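Local coordinates for protein aspartokinase 1, chloroplastic (Arabidopsis thaliana, PDB 2CDQ) that catalyses the ATP-dependent phosphorylation of L-aspartate to 4-phospho-L-aspartate, the first step of the aspartate-family amino-acid pathway, and binds lysine and S-adenosylmethionine as allosteric effectors, at residues Val114-Leu119 with Cys149-Ile154; Leu332-Lys338 with Ala421-Gly427; Arg438-Val442 with Ala477-Phe482. All blocks are in the same frame, centred on the assembly; numbering follows the deposited sequence.

In the fold
Contact 1 (Val114-Leu119 with Cys149-Ile154) joins two helices of the amino acid kinase domain, whereas contacts 2 and 3 belong to the ACT region, on the opposite side of the chain's centre; the centres of contacts 1 and 2 are about 40 Å apart. Contact 2 (Leu332-Lys338 with Ala421-Gly427) is buried and held chiefly by backbone hydrogen bonds. Contact 3 (Arg438-Val442 with Ala477-Phe482), only partly buried, relies on side chains, with an arginine bonded to a backbone carbonyl. These two share one layered unit: Leu332 packs on Phe482, and Ile423 on Leu478. Contact 1 is likewise largely buried, yet mixes aliphatic packing with an arginine whose charge is answered by Asp170.

Contact 1 of 3, residues Val114-Leu119 with Cys149-Ile154; sequences VILTYL and CLSTRI
Helices 113-132 and 137-161 of the amino acid kinase domain run almost exactly antiparallel here, their local axes 175° apart in direction and 10.4 Å apart at closest approach, with Ile115 and Leu150 nearest each other along the backbone. The buried side of the seam is aliphatic. CD1 of Ile115 reaches CG1 of Ile154 at 3.6 Å, the two side chains crossing at about a right angle. CD2 of Leu150 is shared: it touches CB of Tyr118 at 3.8 Å and also meets CG1 of Ile115, while its other methyl, CD1, packs against CD2 of Leu119. His101 of helix 92-108 touches both Leu150 and Ile154, adding a third helix to this layer.

Toward the more exposed side, Tyr118 and Arg153 cross. The phenol end of the tyrosine lies over one face of the guanidinium, with CZ of Tyr118 3.6 Å from CZ of Arg153 and the two planes inclined by 40°. Tyr118 OH thus sits above the flat group, where the N-H bonds do not point at it. Arg153 is extended from CG to NE, which carries its CD past Val114 CG1 at 3.8 Å. NH1 donates to Cys149 O, one turn earlier, at 3.0 Å and 161°, with the oxygen in the guanidinium plane. NH2 forms a salt bridge with Asp170. On the same side of the tyrosine ring as the arginine, but by the other epsilon carbon, CE2 of Tyr118 rests obliquely against CB of Cys149 at 4.0 Å. Cys149 directly follows Glu148, a substrate-binding residue.

NH1 is thus used on a carbonyl and NH2 on a carboxylate, while one face is turned to the tyrosine, an arrangement that should limit the guanidinium's rotation and probably keeps its positive charge compensated.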
ATOM      1  N   VAL A 114       5.158  21.087  48.816  1.00 69.21           N
ATOM      2  CA  VAL A 114       4.244  20.784  47.715  1.00 69.08           C
ATOM      3  C   VAL A 114       4.633  19.470  47.040  1.00 68.94           C
ATOM      4  O   VAL A 114       3.789  18.590  46.855  1.00 69.10           O
ATOM      5  CB  VAL A 114       4.173  21.930  46.676  1.00 69.15           C
ATOM      6  CG1 VAL A 114       2.977  21.740  45.748  1.00 69.07           C
ATOM      7  CG2 VAL A 114       4.095  23.288  47.371  1.00 69.13           C
ATOM      8  N   ILE A 115       5.915  19.338  46.710  1.00 68.63           N
ATOM      9  CA  ILE A 115       6.437  18.127  46.076  1.00 68.44           C
ATOM     10  C   ILE A 115       6.203  16.876  46.929  1.00 68.27           C
ATOM     11  O   ILE A 115       5.780  15.841  46.406  1.00 68.38           O
ATOM     12  CB  ILE A 115       7.933  18.293  45.674  1.00 68.43           C
ATOM     13  CG1 ILE A 115       8.048  18.875  44.263  1.00 68.71           C
ATOM     14  CG2 ILE A 115       8.674  16.966  45.694  1.00 68.34           C
ATOM     15  CD1 ILE A 115       7.530  20.298  44.112  1.00 69.27           C
ATOM     16  N   LEU A 116       6.449  16.987  48.235  1.00 67.93           N
ATOM     17  CA  LEU A 116       6.302  15.855  49.155  1.00 67.58           C
ATOM     18  C   LEU A 116       4.874  15.318  49.203  1.00 67.24           C
ATOM     19  O   LEU A 116       4.669  14.107  49.309  1.00 67.34           O
ATOM     20  CB  LEU A 116       6.786  16.217  50.566  1.00 67.64           C
ATOM     21  CG  LEU A 116       8.300  16.299  50.813  1.00 68.06           C
ATOM     22  CD1 LEU A 116       8.581  16.943  52.167  1.00 68.09           C
ATOM     23  CD2 LEU A 116       8.989  14.932  50.712  1.00 68.10           C
ATOM     24  N   THR A 117       3.898  16.219  49.116  1.00 66.62           N
ATOM     25  CA  THR A 117       2.492  15.831  49.094  1.00 66.11           C
ATOM     26  C   THR A 117       2.184  15.013  47.841  1.00 65.67           C
ATOM     27  O   THR A 117       1.494  13.989  47.908  1.00 65.64           O
ATOM     28  CB  THR A 117       1.562  17.066  49.179  1.00 66.21           C
ATOM     29  OG1 THR A 117       1.770  17.733  50.432  1.00 66.43           O
ATOM     30  CG2 THR A 117       0.091  16.663  49.065  1.00 65.83           C
ATOM     31  N   TYR A 118       2.715  15.462  46.706  1.00 64.96           N
ATOM     32  CA  TYR A 118       2.471  14.797  45.433  1.00 64.38           C
ATOM     33  C   TYR A 118       3.103  13.410  45.358  1.00 64.35           C
ATOM     34  O   TYR A 118       2.545  12.505  44.732  1.00 64.11           O
ATOM     35  CB  TYR A 118       2.931  15.677  44.269  1.00 64.21           C
ATOM     36  CG  TYR A 118       1.857  16.619  43.770  1.00 63.21           C
ATOM     37  CD1 TYR A 118       1.649  17.862  44.375  1.00 62.46           C
ATOM     38  CD2 TYR A 118       1.043  16.263  42.699  1.00 62.69           C
ATOM     39  CE1 TYR A 118       0.658  18.724  43.920  1.00 61.95           C
ATOM     40  CE2 TYR A 118       0.050  17.115  42.240  1.00 62.47           C
ATOM     41  CZ  TYR A 118      -0.137  18.342  42.853  1.00 62.11           C
ATOM     42  OH  TYR A 118      -1.121  19.178  42.390  1.00 61.96           O
ATOM     43  N   LEU A 119       4.256  13.246  46.006  1.00 64.36           N
ATOM     44  CA  LEU A 119       4.941  11.957  46.050  1.00 64.43           C
ATOM     45  C   LEU A 119       4.208  10.973  46.960  1.00 64.97           C
ATOM     46  O   LEU A 119       4.111   9.782  46.642  1.00 64.87           O
ATOM     47  CB  LEU A 119       6.401  12.122  46.479  1.00 64.19           C
ATOM     48  CG  LEU A 119       7.328  12.941  45.568  1.00 63.35           C
ATOM     49  CD1 LEU A 119       8.709  13.052  46.180  1.00 62.24           C
ATOM     50  CD2 LEU A 119       7.429  12.348  44.168  1.00 62.74           C
ATOM     51  N   CYS A 149       3.009  17.394  36.553  1.00 59.99           N
ATOM     52  CA  CYS A 149       2.547  18.100  37.742  1.00 59.88           C
ATOM     53  C   CYS A 149       3.696  18.405  38.692  1.00 59.56           C
ATOM     54  O   CYS A 149       3.755  19.491  39.270  1.00 59.67           O
ATOM     55  CB  CYS A 149       1.453  17.314  38.452  1.00 59.95           C
ATOM     56  SG  CYS A 149      -0.100  17.359  37.557  1.00 60.91           S
ATOM     57  N   LEU A 150       4.605  17.442  38.844  1.00 59.03           N
ATOM     58  CA  LEU A 150       5.814  17.646  39.620  1.00 58.40           C
ATOM     59  C   LEU A 150       6.725  18.623  38.891  1.00 58.51           C
ATOM     60  O   LEU A 150       7.112  19.661  39.435  1.00 58.52           O
ATOM     61  CB  LEU A 150       6.529  16.322  39.835  1.00 57.90           C
ATOM     62  CG  LEU A 150       5.916  15.369  40.849  1.00 57.59           C
ATOM     63  CD1 LEU A 150       6.466  13.977  40.618  1.00 57.76           C
ATOM     64  CD2 LEU A 150       6.197  15.822  42.266  1.00 57.67           C
ATOM     65  N   SER A 151       7.034  18.286  37.643  1.00 58.56           N
ATOM     66  CA  SER A 151       7.946  19.047  36.804  1.00 58.61           C
ATOM     67  C   SER A 151       7.682  20.551  36.835  1.00 58.43           C
ATOM     68  O   SER A 151       8.555  21.330  37.220  1.00 58.49           O
ATOM     69  CB  SER A 151       7.859  18.527  35.376  1.00 58.64           C
ATOM     70  OG  SER A 151       8.698  19.275  34.523  1.00 60.22           O
ATOM     71  N   THR A 152       6.477  20.949  36.431  1.00 58.25           N
ATOM     72  CA  THR A 152       6.101  22.363  36.392  1.00 57.93           C
ATOM     73  C   THR A 152       6.217  23.067  37.748  1.00 57.91           C
ATOM     74  O   THR A 152       6.721  24.189  37.814  1.00 58.04           O
ATOM     75  CB  THR A 152       4.678  22.574  35.825  1.00 57.94           C
ATOM     76  OG1 THR A 152       3.774  21.616  36.395  1.00 57.24           O
ATOM     77  CG2 THR A 152       4.689  22.429  34.319  1.00 57.79           C
ATOM     78  N   ARG A 153       5.763  22.400  38.813  1.00 57.61           N
ATOM     79  CA  ARG A 153       5.767  22.974  40.170  1.00 57.25           C
ATOM     80  C   ARG A 153       7.171  23.259  40.714  1.00 57.00           C
ATOM     81  O   ARG A 153       7.395  24.283  41.363  1.00 56.92           O
ATOM     82  CB  ARG A 153       4.981  22.094  41.142  1.00 57.17           C
ATOM     83  CG  ARG A 153       3.491  22.356  41.111  1.00 57.36           C
ATOM     84  CD  ARG A 153       2.713  21.370  41.973  1.00 57.52           C
ATOM     85  NE  ARG A 153       1.277  21.623  41.899  1.00 58.06           N
ATOM     86  CZ  ARG A 153       0.494  21.259  40.886  1.00 59.39           C
ATOM     87  NH1 ARG A 153       0.988  20.612  39.838  1.00 60.42           N
ATOM     88  NH2 ARG A 153      -0.798  21.541  40.917  1.00 60.25           N
ATOM     89  N   ILE A 154       8.104  22.348  40.449  1.00 56.73           N
ATOM     90  CA  ILE A 154       9.501  22.560  40.804  1.00 56.42           C
ATOM     91  C   ILE A 154      10.028  23.792  40.070  1.00 56.77           C
ATOM     92  O   ILE A 154      10.550  24.719  40.696  1.00 56.85           O
ATOM     93  CB  ILE A 154      10.370  21.314  40.504  1.00 56.08           C
ATOM     94  CG1 ILE A 154      10.060  20.206  41.512  1.00 55.90           C
ATOM     95  CG2 ILE A 154      11.842  21.658  40.556  1.00 55.05           C
ATOM     96  CD1 ILE A 154      10.592  18.837  41.143  1.00 55.88           C
TER

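Contact 2 of 3, residues Leu332-Lys338 with Ala421-Gly427; sequences LTSIVLK and AIISLIG
A classic beta bulge interrupts this antiparallel pairing of strands 332-339 and 420-427 in the four-stranded ACT sheet, between the Leu332-Gly427 and Ser334-Ile426 pairs: Thr333 and Ser334 both face Ile426. Ile426 O accepts from Thr333 N at 2.7 Å and from Ser334 N at 3.1 Å, both donors in the carbonyl plane. Ile426 N answers to Ser334 O, then Val336 bonds in both directions to Ser424 and Lys338 to Ile422.

On one face, Ile335 lies beside its neighbours, CG2 meeting Ile423 CG2 at 4.0 Å and CG1 meeting Leu425 CD1 at 4.1 Å. Leu337, in a non-hydrogen-bonded pair with Ile423, brings CD1 to Ile423 CG1 at a slant. The other face carries Val336, whose CG2 touches Ile426 CG1 at 4.1 Å, and Lys338. The extended lysine chain runs alongside Ile422, with CB and CD each 3.8 Å from Ile422 CG1, and takes NZ to salt bridges with Asp373 of the lysine effector site and Glu379 of the second subunit.

Helix 468-483 packs on the Ile423 side and helix 277-287 on the Val336 side. The sheet with helices 432-446 and 468-483 matches the ACT fold, its usually last strand, 332-339, coming first in the chain.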
ATOM      1  N   LEU A 332      17.492  17.749  -2.011  1.00 50.69           N
ATOM      2  CA  LEU A 332      17.129  16.822  -0.938  1.00 49.63           C
ATOM      3  C   LEU A 332      17.080  17.592   0.365  1.00 49.21           C
ATOM      4  O   LEU A 332      17.869  18.508   0.569  1.00 49.02           O
ATOM      5  CB  LEU A 332      18.115  15.658  -0.837  1.00 49.31           C
ATOM      6  CG  LEU A 332      17.685  14.420  -0.039  1.00 48.41           C
ATOM      7  CD1 LEU A 332      16.437  13.741  -0.625  1.00 47.94           C
ATOM      8  CD2 LEU A 332      18.825  13.429   0.034  1.00 47.16           C
ATOM      9  N   THR A 333      16.142  17.237   1.236  1.00 48.78           N
ATOM     10  CA  THR A 333      15.973  17.958   2.496  1.00 48.55           C
ATOM     11  C   THR A 333      16.652  17.242   3.667  1.00 48.54           C
ATOM     12  O   THR A 333      17.443  17.844   4.400  1.00 48.57           O
ATOM     13  CB  THR A 333      14.494  18.196   2.821  1.00 48.33           C
ATOM     14  OG1 THR A 333      13.803  18.625   1.640  1.00 48.96           O
ATOM     15  CG2 THR A 333      14.357  19.253   3.893  1.00 48.02           C
ATOM     16  N   SER A 334      16.334  15.960   3.836  1.00 48.31           N
ATOM     17  CA  SER A 334      16.883  15.149   4.915  1.00 48.03           C
ATOM     18  C   SER A 334      16.729  13.661   4.605  1.00 47.96           C
ATOM     19  O   SER A 334      15.929  13.281   3.749  1.00 48.02           O
ATOM     20  CB  SER A 334      16.191  15.485   6.236  1.00 47.88           C
ATOM     21  OG  SER A 334      16.669  14.674   7.298  1.00 48.21           O
ATOM     22  N   ILE A 335      17.513  12.839   5.302  1.00 47.87           N
ATOM     23  CA  ILE A 335      17.481  11.383   5.197  1.00 47.75           C
ATOM     24  C   ILE A 335      17.051  10.833   6.551  1.00 48.41           C
ATOM     25  O   ILE A 335      17.620  11.213   7.579  1.00 48.87           O
ATOM     26  CB  ILE A 335      18.873  10.834   4.843  1.00 47.28           C
ATOM     27  CG1 ILE A 335      19.302  11.342   3.459  1.00 46.91           C
ATOM     28  CG2 ILE A 335      18.885   9.304   4.904  1.00 47.19           C
ATOM     29  CD1 ILE A 335      20.805  11.347   3.216  1.00 43.68           C
ATOM     30  N   VAL A 336      16.053   9.951   6.559  1.00 48.85           N
ATOM     31  CA  VAL A 336      15.535   9.391   7.810  1.00 49.61           C
ATOM     32  C   VAL A 336      15.772   7.887   7.893  1.00 50.16           C
ATOM     33  O   VAL A 336      15.613   7.176   6.903  1.00 50.35           O
ATOM     34  CB  VAL A 336      14.019   9.691   7.996  1.00 49.58           C
ATOM     35  CG1 VAL A 336      13.494   9.105   9.300  1.00 49.44           C
ATOM     36  CG2 VAL A 336      13.766  11.180   7.976  1.00 49.77           C
ATOM     37  N   LEU A 337      16.148   7.411   9.078  1.00 50.98           N
ATOM     38  CA  LEU A 337      16.307   5.976   9.314  1.00 51.74           C
ATOM     39  C   LEU A 337      15.339   5.418  10.364  1.00 52.34           C
ATOM     40  O   LEU A 337      15.137   6.011  11.420  1.00 52.37           O
ATOM     41  CB  LEU A 337      17.748   5.648   9.703  1.00 51.61           C
ATOM     42  CG  LEU A 337      18.077   4.163   9.858  1.00 51.77           C
ATOM     43  CD1 LEU A 337      18.055   3.466   8.509  1.00 51.83           C
ATOM     44  CD2 LEU A 337      19.427   3.988  10.533  1.00 52.07           C
ATOM     45  N   LYS A 338      14.735   4.280  10.038  1.00 53.22           N
ATOM     46  CA  LYS A 338      13.945   3.502  10.977  1.00 54.01           C
ATOM     47  C   LYS A 338      14.675   2.186  11.159  1.00 55.00           C
ATOM     48  O   LYS A 338      14.782   1.400  10.215  1.00 55.24           O
ATOM     49  CB  LYS A 338      12.538   3.244  10.439  1.00 53.60           C
ATOM     50  CG  LYS A 338      11.616   4.437  10.491  1.00 53.28           C
ATOM     51  CD  LYS A 338      10.330   4.165   9.733  1.00 53.02           C
ATOM     52  CE  LYS A 338       9.507   5.435   9.546  1.00 52.63           C
ATOM     53  NZ  LYS A 338       8.301   5.210   8.694  1.00 52.21           N
ATOM     54  N   ALA A 421      15.164  -2.480   7.727  1.00 53.32           N
ATOM     55  CA  ALA A 421      15.219  -1.072   8.107  1.00 52.55           C
ATOM     56  C   ALA A 421      14.691  -0.224   6.964  1.00 52.05           C
ATOM     57  O   ALA A 421      14.792  -0.626   5.802  1.00 52.01           O
ATOM     58  CB  ALA A 421      16.648  -0.667   8.455  1.00 52.51           C
ATOM     59  N   ILE A 422      14.132   0.942   7.301  1.00 51.44           N
ATOM     60  CA  ILE A 422      13.610   1.882   6.307  1.00 50.80           C
ATOM     61  C   ILE A 422      14.527   3.096   6.187  1.00 50.92           C
ATOM     62  O   ILE A 422      14.819   3.753   7.184  1.00 51.16           O
ATOM     63  CB  ILE A 422      12.206   2.428   6.684  1.00 50.60           C
ATOM     64  CG1 ILE A 422      11.326   1.370   7.382  1.00 49.60           C
ATOM     65  CG2 ILE A 422      11.541   3.085   5.467  1.00 50.67           C
ATOM     66  CD1 ILE A 422      10.251   0.756   6.543  1.00 47.01           C
ATOM     67  N   ILE A 423      14.984   3.390   4.974  1.00 50.83           N
ATOM     68  CA  ILE A 423      15.591   4.689   4.680  1.00 50.60           C
ATOM     69  C   ILE A 423      14.534   5.531   3.976  1.00 51.09           C
ATOM     70  O   ILE A 423      14.005   5.136   2.939  1.00 51.13           O
ATOM     71  CB  ILE A 423      16.870   4.567   3.798  1.00 50.51           C
ATOM     72  CG1 ILE A 423      17.982   3.850   4.565  1.00 49.67           C
ATOM     73  CG2 ILE A 423      17.353   5.947   3.310  1.00 49.05           C
ATOM     74  CD1 ILE A 423      19.051   3.260   3.672  1.00 48.41           C
ATOM     75  N   SER A 424      14.208   6.675   4.559  1.00 51.69           N
ATOM     76  CA  SER A 424      13.272   7.601   3.935  1.00 52.39           C
ATOM     77  C   SER A 424      14.021   8.787   3.352  1.00 52.53           C
ATOM     78  O   SER A 424      14.799   9.438   4.046  1.00 52.74           O
ATOM     79  CB  SER A 424      12.221   8.081   4.937  1.00 52.42           C
ATOM     80  OG  SER A 424      11.139   7.170   5.030  1.00 53.59           O
ATOM     81  N   LEU A 425      13.791   9.050   2.070  1.00 52.66           N
ATOM     82  CA  LEU A 425      14.304  10.248   1.422  1.00 52.81           C
ATOM     83  C   LEU A 425      13.239  11.338   1.395  1.00 52.75           C
ATOM     84  O   LEU A 425      12.180  11.171   0.784  1.00 53.06           O
ATOM     85  CB  LEU A 425      14.773   9.926   0.005  1.00 52.90           C
ATOM     86  CG  LEU A 425      16.259   9.673  -0.279  1.00 53.58           C
ATOM     87  CD1 LEU A 425      17.033   9.125   0.923  1.00 53.23           C
ATOM     88  CD2 LEU A 425      16.414   8.769  -1.504  1.00 53.42           C
ATOM     89  N   ILE A 426      13.521  12.443   2.078  1.00 52.48           N
ATOM     90  CA  ILE A 426      12.632  13.600   2.112  1.00 52.12           C
ATOM     91  C   ILE A 426      13.247  14.692   1.244  1.00 52.36           C
ATOM     92  O   ILE A 426      14.288  15.259   1.590  1.00 52.67           O
ATOM     93  CB  ILE A 426      12.450  14.148   3.554  1.00 51.99           C
ATOM     94  CG1 ILE A 426      12.330  13.006   4.589  1.00 51.36           C
ATOM     95  CG2 ILE A 426      11.290  15.138   3.614  1.00 51.39           C
ATOM     96  CD1 ILE A 426      11.079  12.143   4.494  1.00 50.21           C
ATOM     97  N   GLY A 427      12.611  14.985   0.114  1.00 52.22           N
ATOM     98  CA  GLY A 427      13.168  15.956  -0.820  1.00 51.99           C
ATOM     99  C   GLY A 427      12.173  16.824  -1.571  1.00 51.93           C
ATOM    100  O   GLY A 427      11.001  16.951  -1.194  1.00 51.85           O
TER

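Contact 3 of 3, residues Arg438-Val442 with Ala477-Phe482; sequences RAFHV and ALHKSF
Arg438 reaches from helix 432-446 to helix 468-483, whose local axes are 9.8 Å apart and point 132° from each other. Its CB touches CZ at the far end of the Phe482 ring, 3.7 Å away. With CG anti to the backbone N (chi1 -161°) and the chain extended as far as NE, the side chain slides across phenylalanine in the opposite direction to the latter's own course. CG passes Ser481 OG at 3.6 Å. CD lies over one face of the Phe482 ring, displaced toward the rim, in a CH-pi contact 4.1 Å from the centroid. At the tip, the guanidinium stands steeply to that ring and turns its edge to Ser481 O, which receives two bonds: NE at 2.9 Å, from above the carbonyl plane, and NH2 at 3.0 Å, on a lone pair. Both nitrogens thus grip a single oxygen, which also accepts from Ser485 OG beyond the segment. This carbonyl lies near the C-terminal end of helix 468-483, where the helix dipole would probably favour a cationic partner.

Behind the arginine the seam is apolar. Val442 CG1 meets Ala477 CB at 3.7 Å and its CG2 packs on Ser481, while CB of Val442 and CB of Ala439 both approach Leu478 CD2. At Ala439, Leu478 CD2 and the Phe482 ring both come close to the backbone of its helix.

Beneath, Ala439 and Leu478 both rest on Leu425 of the sheet. Two helices crossing obliquely on one face of an antiparallel sheet form the alpha/beta sandwich of an ACT domain.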
ATOM      1  N   ARG A 438      20.350   9.422  -8.683  1.00 48.17           N
ATOM      2  CA  ARG A 438      21.513   9.553  -7.814  1.00 48.35           C
ATOM      3  C   ARG A 438      21.503   8.519  -6.684  1.00 48.55           C
ATOM      4  O   ARG A 438      22.497   7.806  -6.478  1.00 48.21           O
ATOM      5  CB  ARG A 438      21.591  10.971  -7.251  1.00 48.18           C
ATOM      6  CG  ARG A 438      22.960  11.349  -6.728  1.00 48.58           C
ATOM      7  CD  ARG A 438      23.024  12.828  -6.438  1.00 49.20           C
ATOM      8  NE  ARG A 438      24.353  13.271  -6.014  1.00 49.68           N
ATOM      9  CZ  ARG A 438      25.353  13.576  -6.841  1.00 50.05           C
ATOM     10  NH1 ARG A 438      25.211  13.467  -8.159  1.00 48.76           N
ATOM     11  NH2 ARG A 438      26.512  13.987  -6.341  1.00 51.19           N
ATOM     12  N   ALA A 439      20.371   8.437  -5.977  1.00 48.92           N
ATOM     13  CA  ALA A 439      20.192   7.518  -4.855  1.00 49.24           C
ATOM     14  C   ALA A 439      20.539   6.082  -5.244  1.00 49.81           C
ATOM     15  O   ALA A 439      21.416   5.455  -4.634  1.00 49.82           O
ATOM     16  CB  ALA A 439      18.774   7.598  -4.334  1.00 48.98           C
ATOM     17  N   PHE A 440      19.869   5.579  -6.279  1.00 50.35           N
ATOM     18  CA  PHE A 440      20.092   4.218  -6.741  1.00 50.83           C
ATOM     19  C   PHE A 440      21.480   4.013  -7.325  1.00 51.34           C
ATOM     20  O   PHE A 440      22.028   2.907  -7.238  1.00 51.69           O
ATOM     21  CB  PHE A 440      19.003   3.781  -7.712  1.00 50.78           C
ATOM     22  CG  PHE A 440      17.692   3.522  -7.042  1.00 50.77           C
ATOM     23  CD1 PHE A 440      16.688   4.487  -7.052  1.00 50.24           C
ATOM     24  CD2 PHE A 440      17.471   2.323  -6.366  1.00 49.94           C
ATOM     25  CE1 PHE A 440      15.479   4.253  -6.416  1.00 51.16           C
ATOM     26  CE2 PHE A 440      16.263   2.080  -5.730  1.00 49.84           C
ATOM     27  CZ  PHE A 440      15.265   3.042  -5.751  1.00 50.53           C
ATOM     28  N   HIS A 441      22.061   5.069  -7.892  1.00 51.57           N
ATOM     29  CA  HIS A 441      23.446   4.980  -8.321  1.00 51.76           C
ATOM     30  C   HIS A 441      24.324   4.670  -7.115  1.00 51.82           C
ATOM     31  O   HIS A 441      25.176   3.777  -7.175  1.00 51.98           O
ATOM     32  CB  HIS A 441      23.933   6.253  -8.995  1.00 51.75           C
ATOM     33  CG  HIS A 441      25.399   6.228  -9.291  1.00 52.59           C
ATOM     34  ND1 HIS A 441      25.954   5.376 -10.226  1.00 53.21           N
ATOM     35  CD2 HIS A 441      26.431   6.916  -8.746  1.00 52.74           C
ATOM     36  CE1 HIS A 441      27.262   5.555 -10.258  1.00 53.21           C
ATOM     37  NE2 HIS A 441      27.578   6.484  -9.370  1.00 53.21           N
ATOM     38  N   VAL A 442      24.097   5.399  -6.022  1.00 51.74           N
ATOM     39  CA  VAL A 442      24.846   5.186  -4.782  1.00 51.52           C
ATOM     40  C   VAL A 442      24.662   3.751  -4.288  1.00 51.81           C
ATOM     41  O   VAL A 442      25.641   3.057  -3.999  1.00 51.82           O
ATOM     42  CB  VAL A 442      24.453   6.208  -3.685  1.00 51.26           C
ATOM     43  CG1 VAL A 442      25.057   5.828  -2.353  1.00 50.71           C
ATOM     44  CG2 VAL A 442      24.894   7.604  -4.078  1.00 50.96           C
ATOM     45  N   ALA A 477      26.521   6.961   3.048  1.00 49.57           N
ATOM     46  CA  ALA A 477      26.796   7.074   1.617  1.00 49.31           C
ATOM     47  C   ALA A 477      25.840   8.064   0.931  1.00 49.21           C
ATOM     48  O   ALA A 477      26.278   8.951   0.189  1.00 48.98           O
ATOM     49  CB  ALA A 477      26.724   5.712   0.962  1.00 49.08           C
ATOM     50  N   LEU A 478      24.544   7.922   1.200  1.00 49.14           N
ATOM     51  CA  LEU A 478      23.536   8.800   0.618  1.00 49.30           C
ATOM     52  C   LEU A 478      23.771  10.262   1.008  1.00 49.70           C
ATOM     53  O   LEU A 478      23.674  11.162   0.168  1.00 49.80           O
ATOM     54  CB  LEU A 478      22.124   8.340   1.003  1.00 49.09           C
ATOM     55  CG  LEU A 478      21.587   7.079   0.302  1.00 48.76           C
ATOM     56  CD1 LEU A 478      20.253   6.663   0.886  1.00 47.38           C
ATOM     57  CD2 LEU A 478      21.464   7.254  -1.216  1.00 47.68           C
ATOM     58  N   HIS A 479      24.106  10.485   2.276  1.00 49.92           N
ATOM     59  CA  HIS A 479      24.379  11.822   2.782  1.00 50.06           C
ATOM     60  C   HIS A 479      25.597  12.425   2.096  1.00 50.63           C
ATOM     61  O   HIS A 479      25.587  13.596   1.723  1.00 50.72           O
ATOM     62  CB  HIS A 479      24.586  11.778   4.291  1.00 49.83           C
ATOM     63  CG  HIS A 479      24.557  13.122   4.944  1.00 49.66           C
ATOM     64  ND1 HIS A 479      25.664  13.940   5.008  1.00 49.27           N
ATOM     65  CD2 HIS A 479      23.555  13.788   5.567  1.00 49.41           C
ATOM     66  CE1 HIS A 479      25.343  15.057   5.641  1.00 49.57           C
ATOM     67  NE2 HIS A 479      24.071  14.988   5.992  1.00 49.15           N
ATOM     68  N   LYS A 480      26.638  11.612   1.925  1.00 51.49           N
ATOM     69  CA  LYS A 480      27.867  12.035   1.247  1.00 52.36           C
ATOM     70  C   LYS A 480      27.589  12.516  -0.178  1.00 52.87           C
ATOM     71  O   LYS A 480      28.165  13.509  -0.628  1.00 53.11           O
ATOM     72  CB  LYS A 480      28.888  10.891   1.216  1.00 52.43           C
ATOM     73  CG  LYS A 480      29.685  10.688   2.505  1.00 52.73           C
ATOM     74  CD  LYS A 480      30.453   9.373   2.451  1.00 53.34           C
ATOM     75  CE  LYS A 480      31.240   9.113   3.728  1.00 53.91           C
ATOM     76  NZ  LYS A 480      31.639   7.675   3.836  1.00 53.98           N
ATOM     77  N   SER A 481      26.692  11.809  -0.866  1.00 53.29           N
ATOM     78  CA  SER A 481      26.371  12.070  -2.266  1.00 53.63           C
ATOM     79  C   SER A 481      25.480  13.302  -2.464  1.00 53.86           C
ATOM     80  O   SER A 481      25.574  13.983  -3.484  1.00 53.87           O
ATOM     81  CB  SER A 481      25.703  10.831  -2.871  1.00 53.67           C
ATOM     82  OG  SER A 481      25.567  10.927  -4.279  1.00 54.17           O
ATOM     83  N   PHE A 482      24.621  13.579  -1.486  1.00 54.25           N
ATOM     84  CA  PHE A 482      23.588  14.604  -1.627  1.00 54.54           C
ATOM     85  C   PHE A 482      23.912  15.922  -0.940  1.00 55.11           C
ATOM     86  O   PHE A 482      23.516  16.982  -1.421  1.00 55.14           O
ATOM     87  CB  PHE A 482      22.245  14.083  -1.107  1.00 54.33           C
ATOM     88  CG  PHE A 482      21.460  13.300  -2.126  1.00 54.05           C
ATOM     89  CD1 PHE A 482      21.438  11.906  -2.087  1.00 53.99           C
ATOM     90  CD2 PHE A 482      20.739  13.955  -3.123  1.00 53.29           C
ATOM     91  CE1 PHE A 482      20.711  11.173  -3.029  1.00 53.23           C
ATOM     92  CE2 PHE A 482      20.017  13.234  -4.068  1.00 53.01           C
ATOM     93  CZ  PHE A 482      20.001  11.836  -4.018  1.00 52.82           C
TER